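Local coordinates for protein collectin placenta 1 (Mus musculus, PDB 2OX9) that binds the leukocyte cell-surface glycan Lewis(x) through the calcium-dependent C-type lectin domain of a scavenger receptor, at residues L40-S45 against W75-G80; I64-S69 against D105-I110. One frame throughout, in Å; residues are numbered along the deposited sequence.

Interaction 1. Residues L40-S45 against W75-G80; sequences LVFINS and WKWLDG. With CA (calcium ion), chain L.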
ATOM      1  N   LEU A  40      -5.071  -3.919  -3.344  1.00 11.63           N
ATOM      2  CA  LEU A  40      -3.839  -3.209  -2.985  1.00 10.88           C
ATOM      3  C   LEU A  40      -3.309  -4.000  -1.793  1.00  9.67           C
ATOM      4  O   LEU A  40      -4.059  -4.350  -0.888  1.00 10.08           O
ATOM      5  CB  LEU A  40      -4.143  -1.766  -2.600  1.00 13.23           C
ATOM      6  CG  LEU A  40      -4.340  -0.808  -3.787  1.00 12.79           C
ATOM      7  CD1 LEU A  40      -4.897   0.520  -3.296  1.00 15.08           C
ATOM      8  CD2 LEU A  40      -3.002  -0.593  -4.492  1.00 14.08           C
ATOM      9  N   VAL A  41      -2.015  -4.289  -1.806  1.00  8.53           N
ATOM     10  CA  VAL A  41      -1.374  -5.096  -0.773  1.00  8.73           C
ATOM     11  C   VAL A  41      -1.671  -4.819   0.712  1.00  8.89           C
ATOM     12  O   VAL A  41      -1.684  -3.666   1.175  1.00  8.78           O
ATOM     13  CB  VAL A  41       0.183  -5.087  -0.974  1.00  4.30           C
ATOM     14  CG1 VAL A  41       0.782  -3.783  -0.422  1.00  2.76           C
ATOM     15  CG2 VAL A  41       0.799  -6.298  -0.300  1.00  2.99           C
ATOM     16  N   PHE A  42      -1.927  -5.898   1.444  1.00  7.71           N
ATOM     17  CA  PHE A  42      -2.153  -5.841   2.891  1.00 11.97           C
ATOM     18  C   PHE A  42      -0.881  -6.444   3.484  1.00 11.47           C
ATOM     19  O   PHE A  42      -0.565  -7.604   3.233  1.00 10.48           O
ATOM     20  CB  PHE A  42      -3.346  -6.708   3.319  1.00 12.02           C
ATOM     21  CG  PHE A  42      -4.670  -6.275   2.743  1.00 14.16           C
ATOM     22  CD1 PHE A  42      -5.788  -7.100   2.863  1.00 14.53           C
ATOM     23  CD2 PHE A  42      -4.803  -5.061   2.076  1.00 12.70           C
ATOM     24  CE1 PHE A  42      -7.009  -6.728   2.330  1.00 12.49           C
ATOM     25  CE2 PHE A  42      -6.030  -4.679   1.536  1.00 15.67           C
ATOM     26  CZ  PHE A  42      -7.137  -5.520   1.665  1.00 14.77           C
ATOM     27  N   ILE A  43      -0.152  -5.665   4.267  1.00 12.91           N
ATOM     28  CA  ILE A  43       1.092  -6.158   4.858  1.00 14.02           C
ATOM     29  C   ILE A  43       0.795  -6.573   6.298  1.00 16.24           C
ATOM     30  O   ILE A  43       0.648  -5.724   7.174  1.00 17.81           O
ATOM     31  CB  ILE A  43       2.172  -5.062   4.809  1.00 13.04           C
ATOM     32  CG1 ILE A  43       2.330  -4.575   3.360  1.00 11.57           C
ATOM     33  CG2 ILE A  43       3.502  -5.601   5.339  1.00 13.58           C
ATOM     34  CD1 ILE A  43       3.314  -3.430   3.194  1.00 14.13           C
ATOM     35  N   ASN A  44       0.719  -7.885   6.523  1.00 16.63           N
ATOM     36  CA  ASN A  44       0.372  -8.445   7.826  1.00 18.04           C
ATOM     37  C   ASN A  44       1.503  -8.931   8.737  1.00 15.88           C
ATOM     38  O   ASN A  44       1.232  -9.392   9.843  1.00 14.33           O
ATOM     39  CB  ASN A  44      -0.605  -9.612   7.636  1.00 22.32           C
ATOM     40  CG  ASN A  44      -1.613  -9.365   6.529  1.00 27.93           C
ATOM     41  OD1 ASN A  44      -1.320  -9.542   5.340  1.00 29.19           O
ATOM     42  ND2 ASN A  44      -2.811  -8.945   6.915  1.00 28.59           N
ATOM     43  N   SER A  45       2.751  -8.849   8.296  1.00 15.91           N
ATOM     44  CA  SER A  45       3.849  -9.327   9.135  1.00 15.60           C
ATOM     45  C   SER A  45       5.191  -8.735   8.742  1.00 15.55           C
ATOM     46  O   SER A  45       5.333  -8.177   7.650  1.00 11.76           O
ATOM     47  CB  SER A  45       3.933 -10.850   9.051  1.00 14.44           C
ATOM     48  OG  SER A  45       4.303 -11.270   7.746  1.00 15.84           O
ATOM     49  N   TRP A  75      -6.711   3.673  11.115  1.00 21.45           N
ATOM     50  CA  TRP A  75      -6.205   2.996   9.928  1.00 20.28           C
ATOM     51  C   TRP A  75      -6.661   1.551   9.784  1.00 18.71           C
ATOM     52  O   TRP A  75      -6.548   0.766  10.714  1.00 19.98           O
ATOM     53  CB  TRP A  75      -4.667   3.070   9.909  1.00 17.58           C
ATOM     54  CG  TRP A  75      -4.156   4.460   9.698  1.00 13.51           C
ATOM     55  CD1 TRP A  75      -3.923   5.407  10.657  1.00 15.71           C
ATOM     56  CD2 TRP A  75      -3.850   5.079   8.441  1.00 14.76           C
ATOM     57  NE1 TRP A  75      -3.491   6.574  10.073  1.00 13.76           N
ATOM     58  CE2 TRP A  75      -3.437   6.401   8.715  1.00 12.20           C
ATOM     59  CE3 TRP A  75      -3.886   4.643   7.108  1.00  9.77           C
ATOM     60  CZ2 TRP A  75      -3.061   7.293   7.706  1.00 13.73           C
ATOM     61  CZ3 TRP A  75      -3.514   5.528   6.107  1.00 14.21           C
ATOM     62  CH2 TRP A  75      -3.105   6.842   6.413  1.00 12.66           C
ATOM     63  N   LYS A  76      -7.174   1.207   8.606  1.00 18.83           N
ATOM     64  CA  LYS A  76      -7.655  -0.143   8.342  1.00 17.47           C
ATOM     65  C   LYS A  76      -7.307  -0.533   6.921  1.00 15.34           C
ATOM     66  O   LYS A  76      -7.142   0.324   6.060  1.00 15.31           O
ATOM     67  CB  LYS A  76      -9.183  -0.222   8.470  1.00 21.63           C
ATOM     68  CG  LYS A  76      -9.773   0.316   9.759  1.00 25.89           C
ATOM     69  CD  LYS A  76     -11.292   0.329   9.652  1.00 30.13           C
ATOM     70  CE  LYS A  76     -11.943   0.819  10.932  1.00 33.38           C
ATOM     71  NZ  LYS A  76     -13.433   0.770  10.827  1.00 38.01           N
ATOM     72  N   TRP A  77      -7.218  -1.832   6.678  1.00 15.84           N
ATOM     73  CA  TRP A  77      -6.933  -2.335   5.341  1.00 15.28           C
ATOM     74  C   TRP A  77      -8.246  -2.264   4.564  1.00 15.60           C
ATOM     75  O   TRP A  77      -9.328  -2.177   5.156  1.00 16.77           O
ATOM     76  CB  TRP A  77      -6.414  -3.771   5.417  1.00 16.12           C
ATOM     77  CG  TRP A  77      -5.099  -3.876   6.146  1.00 15.63           C
ATOM     78  CD1 TRP A  77      -4.894  -4.344   7.419  1.00 15.56           C
ATOM     79  CD2 TRP A  77      -3.817  -3.455   5.665  1.00 13.80           C
ATOM     80  NE1 TRP A  77      -3.566  -4.237   7.757  1.00 13.94           N
ATOM     81  CE2 TRP A  77      -2.882  -3.694   6.700  1.00 12.29           C
ATOM     82  CE3 TRP A  77      -3.366  -2.895   4.459  1.00 11.90           C
ATOM     83  CZ2 TRP A  77      -1.523  -3.392   6.564  1.00 10.99           C
ATOM     84  CZ3 TRP A  77      -2.013  -2.594   4.324  1.00 10.01           C
ATOM     85  CH2 TRP A  77      -1.108  -2.845   5.375  1.00  9.28           C
ATOM     86  N   LEU A  78      -8.160  -2.284   3.245  1.00 15.86           N
ATOM     87  CA  LEU A  78      -9.343  -2.184   2.413  1.00 16.81           C
ATOM     88  C   LEU A  78     -10.457  -3.167   2.751  1.00 18.18           C
ATOM     89  O   LEU A  78     -11.638  -2.876   2.526  1.00 18.94           O
ATOM     90  CB  LEU A  78      -8.948  -2.339   0.952  1.00 18.25           C
ATOM     91  CG  LEU A  78      -8.070  -1.196   0.455  1.00 15.42           C
ATOM     92  CD1 LEU A  78      -7.816  -1.373  -1.028  1.00 18.28           C
ATOM     93  CD2 LEU A  78      -8.761   0.130   0.718  1.00 17.38           C
ATOM     94  N   ASP A  79     -10.088  -4.322   3.294  1.00 17.63           N
ATOM     95  CA  ASP A  79     -11.070  -5.337   3.646  1.00 21.39           C
ATOM     96  C   ASP A  79     -11.672  -5.072   5.024  1.00 23.63           C
ATOM     97  O   ASP A  79     -12.296  -5.949   5.614  1.00 22.19           O
ATOM     98  CB  ASP A  79     -10.426  -6.721   3.619  1.00 20.84           C
ATOM     99  CG  ASP A  79      -9.527  -6.973   4.811  1.00 23.48           C
ATOM    100  OD1 ASP A  79      -9.134  -6.002   5.497  1.00 24.54           O
ATOM    101  OD2 ASP A  79      -9.208  -8.154   5.054  1.00 24.99           O
ATOM    102  N   GLY A  80     -11.469  -3.859   5.530  1.00 23.72           N
ATOM    103  CA  GLY A  80     -12.018  -3.490   6.822  1.00 25.22           C
ATOM    104  C   GLY A  80     -11.240  -3.907   8.054  1.00 26.52           C
ATOM    105  O   GLY A  80     -11.574  -3.481   9.158  1.00 27.87           O
TER
HETATM  106 CA    CA L 804      -0.785  -9.844   2.809  1.00 15.06          CA
HETATM  107  O   HOH W   1      -0.818 -12.022   3.326  1.00 23.42           O
HETATM  108  O   HOH W   2      -3.136 -10.051   3.052  1.00 13.64           O

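Interaction 2. Residues I64-S69 against D105-I110; sequences IGLTDS and DCAGLI. With CA (calcium ion), chain I; CA (calcium ion), chain K.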
ATOM      1  N   ILE A  64      -0.211   1.035  -0.630  1.00 10.91           N
ATOM      2  CA  ILE A  64      -0.567  -0.248  -0.018  1.00 11.26           C
ATOM      3  C   ILE A  64      -2.051  -0.082   0.359  1.00 12.39           C
ATOM      4  O   ILE A  64      -2.543   1.039   0.422  1.00 12.51           O
ATOM      5  CB  ILE A  64       0.293  -0.608   1.231  1.00 13.09           C
ATOM      6  CG1 ILE A  64       0.122   0.435   2.333  1.00 11.92           C
ATOM      7  CG2 ILE A  64       1.771  -0.750   0.823  1.00 12.87           C
ATOM      8  CD1 ILE A  64       0.790   0.030   3.642  1.00 14.29           C
ATOM      9  N   GLY A  65      -2.762  -1.180   0.594  1.00 13.08           N
ATOM     10  CA  GLY A  65      -4.192  -1.088   0.881  1.00 15.86           C
ATOM     11  C   GLY A  65      -4.610  -0.640   2.271  1.00 17.10           C
ATOM     12  O   GLY A  65      -5.421  -1.313   2.917  1.00 16.55           O
ATOM     13  N   LEU A  66      -4.094   0.509   2.704  1.00 13.09           N
ATOM     14  CA  LEU A  66      -4.369   1.048   4.034  1.00 13.35           C
ATOM     15  C   LEU A  66      -4.798   2.513   3.990  1.00 14.81           C
ATOM     16  O   LEU A  66      -4.119   3.336   3.374  1.00 12.77           O
ATOM     17  CB  LEU A  66      -3.102   0.946   4.883  1.00 12.09           C
ATOM     18  CG  LEU A  66      -3.257   1.233   6.367  1.00 14.43           C
ATOM     19  CD1 LEU A  66      -3.992   0.052   6.981  1.00 14.24           C
ATOM     20  CD2 LEU A  66      -1.900   1.409   7.040  1.00 13.98           C
ATOM     21  N   THR A  67      -5.900   2.847   4.662  1.00 15.15           N
ATOM     22  CA  THR A  67      -6.380   4.232   4.687  1.00 15.47           C
ATOM     23  C   THR A  67      -7.079   4.554   6.003  1.00 16.43           C
ATOM     24  O   THR A  67      -7.416   3.651   6.785  1.00 14.51           O
ATOM     25  CB  THR A  67      -7.414   4.528   3.568  1.00 19.95           C
ATOM     26  OG1 THR A  67      -8.658   3.900   3.893  1.00 20.47           O
ATOM     27  CG2 THR A  67      -6.941   4.013   2.223  1.00 22.44           C
ATOM     28  N   ASP A  68      -7.300   5.844   6.242  1.00 17.03           N
ATOM     29  CA  ASP A  68      -8.002   6.290   7.442  1.00 20.18           C
ATOM     30  C   ASP A  68      -9.012   7.357   7.014  1.00 23.07           C
ATOM     31  O   ASP A  68      -9.245   8.344   7.718  1.00 23.65           O
ATOM     32  CB  ASP A  68      -7.005   6.827   8.493  1.00 20.39           C
ATOM     33  CG  ASP A  68      -6.429   8.186   8.136  1.00 19.68           C
ATOM     34  OD1 ASP A  68      -6.370   8.520   6.942  1.00 21.27           O
ATOM     35  OD2 ASP A  68      -6.012   8.921   9.055  1.00 21.30           O
ATOM     36  N   SER A  69      -9.602   7.139   5.840  1.00 24.94           N
ATOM     37  CA  SER A  69     -10.599   8.045   5.273  1.00 28.94           C
ATOM     38  C   SER A  69     -11.925   7.943   6.011  1.00 29.06           C
ATOM     39  O   SER A  69     -12.627   8.938   6.169  1.00 29.74           O
ATOM     40  CB  SER A  69     -10.844   7.726   3.796  1.00 29.48           C
ATOM     41  OG  SER A  69      -9.681   7.942   3.020  1.00 34.27           O
ATOM     42  N   ASP A 105      -4.817  10.541   3.955  1.00 15.39           N
ATOM     43  CA  ASP A 105      -5.573   9.382   4.401  1.00 15.02           C
ATOM     44  C   ASP A 105      -5.272   8.090   3.649  1.00 15.10           C
ATOM     45  O   ASP A 105      -6.020   7.114   3.760  1.00 14.97           O
ATOM     46  CB  ASP A 105      -7.070   9.689   4.293  1.00 12.50           C
ATOM     47  CG  ASP A 105      -7.471  10.941   5.061  1.00 12.38           C
ATOM     48  OD1 ASP A 105      -6.635  11.481   5.825  1.00 10.24           O
ATOM     49  OD2 ASP A 105      -8.636  11.380   4.901  1.00 16.59           O
ATOM     50  N   CYS A 106      -4.179   8.085   2.895  1.00 15.24           N
ATOM     51  CA  CYS A 106      -3.786   6.923   2.107  1.00 15.48           C
ATOM     52  C   CYS A 106      -2.337   6.562   2.435  1.00 13.76           C
ATOM     53  O   CYS A 106      -1.489   7.438   2.519  1.00 13.05           O
ATOM     54  CB  CYS A 106      -3.972   7.246   0.616  1.00 21.14           C
ATOM     55  SG  CYS A 106      -5.738   7.242   0.130  1.00 28.93           S
ATOM     56  N   ALA A 107      -2.059   5.274   2.632  1.00 10.49           N
ATOM     57  CA  ALA A 107      -0.715   4.842   2.995  1.00 10.91           C
ATOM     58  C   ALA A 107       0.104   4.291   1.841  1.00  9.83           C
ATOM     59  O   ALA A 107      -0.442   3.706   0.902  1.00  9.15           O
ATOM     60  CB  ALA A 107      -0.785   3.801   4.111  1.00  9.87           C
ATOM     61  N   GLY A 108       1.423   4.462   1.952  1.00 10.46           N
ATOM     62  CA  GLY A 108       2.348   3.982   0.945  1.00  9.84           C
ATOM     63  C   GLY A 108       3.743   3.753   1.499  1.00 11.50           C
ATOM     64  O   GLY A 108       4.103   4.276   2.561  1.00 10.06           O
ATOM     65  N   LEU A 109       4.527   2.959   0.772  1.00 10.76           N
ATOM     66  CA  LEU A 109       5.891   2.627   1.165  1.00 10.15           C
ATOM     67  C   LEU A 109       6.898   3.644   0.621  1.00 10.54           C
ATOM     68  O   LEU A 109       6.894   3.960  -0.573  1.00 10.41           O
ATOM     69  CB  LEU A 109       6.254   1.224   0.637  1.00 10.01           C
ATOM     70  CG  LEU A 109       5.277   0.086   0.975  1.00  9.47           C
ATOM     71  CD1 LEU A 109       5.730  -1.222   0.366  1.00 11.08           C
ATOM     72  CD2 LEU A 109       5.184  -0.054   2.468  1.00  8.85           C
ATOM     73  N   ILE A 110       7.754   4.164   1.498  1.00 11.74           N
ATOM     74  CA  ILE A 110       8.773   5.117   1.076  1.00 11.16           C
ATOM     75  C   ILE A 110      10.167   4.511   1.291  1.00 11.40           C
ATOM     76  O   ILE A 110      10.332   3.296   1.187  1.00 10.65           O
ATOM     77  CB  ILE A 110       8.643   6.461   1.831  1.00 12.81           C
ATOM     78  CG1 ILE A 110       8.557   6.213   3.334  1.00 12.21           C
ATOM     79  CG2 ILE A 110       7.412   7.217   1.325  1.00 12.85           C
ATOM     80  CD1 ILE A 110       8.525   7.486   4.152  1.00 13.95           C
TER
HETATM   81 CA    CA I 801      -5.367  10.860   7.780  1.00 16.82          CA
HETATM   82 CA    CA K 803      -8.526  12.725   6.789  1.00 18.81          CA
HETATM   83  O   HOH W   3      -9.817  11.267   7.626  1.00 16.86           O
HETATM   84  O   HOH W   4     -10.003  10.718   2.851  1.00 27.18           O
HETATM   85  O   HOH W   5      -2.894  11.012   8.691  1.00 18.06           O
HETATM   86  O   HOH W   6      -8.726  14.678   8.356  1.00 16.04           O

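Interaction 1. Residues L40-S45 against W75-G80
Phe42 and Trp77 lie against one another with their side chains pointing oppositely, each ring taking an aliphatic carbon of the other residue over its face. Phe42 CG is anti to its own carbonyl carbon (chi1 -63°), beside the backbone N; the ring beyond it meets the turn of 77-80. From the base outward, Phe42 CB lies 4.0 Å from Trp77 CE3, and Phe42 CD2 comes closer to the same CE3, at 3.5 Å. Phe42 CE2 then reaches the backbone N of Leu78, Phe42 CZ meets Leu78 CB at 3.7 Å, and Phe42 CE1 ends beside Asp79 CG. Trp77 CB sits above the centre of the phenyl ring, a CH-pi contact only 9° off the ring normal. The exchange is returned by Phe42 CA, which lies over the six-membered ring of Trp77, offset toward its rim, 3.8 Å from the centroid. The two ring planes stand 40° apart, an oblique pairing. Further along the indole, Trp77 CH2 lies 3.2 Å from Ile43 N and 4.0 Å from Ile43 CB, and Trp77 CZ3 is near Val41 O. Leu78 CD1 extends the apolar seam to Leu40 CB. Trp77 to Gly80 forms a type I beta turn, and Asp79 OD1 accepts a hydrogen bond from Ser81 N. Behind Phe42, its carbonyl O and Asn44 OD1 bind a calcium ion that Glu48, Glu129 and two waters also ligate; Ser45 OG caps helix 46-54 at Glu48 N. This loop of the C-type lectin domain is thus polar toward calcium, while toward 75-80 it offers CH-pi and apolar contacts plus backbone atoms under the indole; among these Ile43 O, 3.2 Å from Trp77 CZ2, is buried with no hydrogen-bonding partner in the model.

Interaction 2. Residues I64-S69 against D105-I110
Asp68 and Asp105 share a calcium ion in the C-type lectin fold, at the end of an antiparallel pairing of their two segments. Asp68 binds it through both carboxylate oxygens, OD2 at 2.4 Å, and Asp105 through OD1. The same Asp105 OD1 bridges to a second calcium, which OD2 of this residue also holds at 2.3 Å. The two carboxylate planes are 83° apart, and both groups reach the first ion; the positive metal probably offsets their repulsion. Glu72, Asn95 and Glu104 add further ligands to that ion, and Ser73 N donates to Asp68 OD2. Backbone bonds then continue away from the metals: Asp68 N to Asp105 O, Ala107 N to Leu66 O at 2.9 Å, and Ile64 N to Ala107 O, this last nearly straight at 173°. Between the first two, Thr67 and Cys106 form a non-hydrogen-bonded pair, with Thr67 CG2 lying 4.0 Å from Cys106 SG, which is disulfide-bonded to Cys120. Asp105 and Cys106 together oppose Phe118 in a classic beta bulge, and Gly65 centres an inverse gamma turn where the chain changes direction. On the apolar side, Ala107 CB touches Leu66 CB at 3.8 Å and Ile64 CG1 at 3.9 Å. Ile64 CG2 meets Leu109 CG at 3.6 Å, the two side chains crossing at about a right angle. Back at the calcium end, one water links Ser69 OG to Asp105, donating a hydrogen bond to Asp105 OD2 at 2.6 Å.

Overall arrangement
The centres of interactions 1 and 2 lie about 9 Å apart, and Gly65 is where they join. Gly65 N is 2.8 Å from Val41 O and Gly65 O 2.9 Å from Leu78 N, both probable hydrogen bonds, so this corner sits between the two segments of interaction 1. Strands 66-67 and 76-77 pair in one small antiparallel sheet, and Trp77 packs on both Ile64 and Leu66. Each contact carries its own calcium: a single ion in interaction 1, an ion pair sharing Asp105 OD1 in interaction 2. The glycan lies at a separate calcium bound by Gln92, Asp94, Glu104, Asn116 and Asp117; Gly108, about 9 Å from the galactose, hydrogen-bonds through the backbone to Asn116.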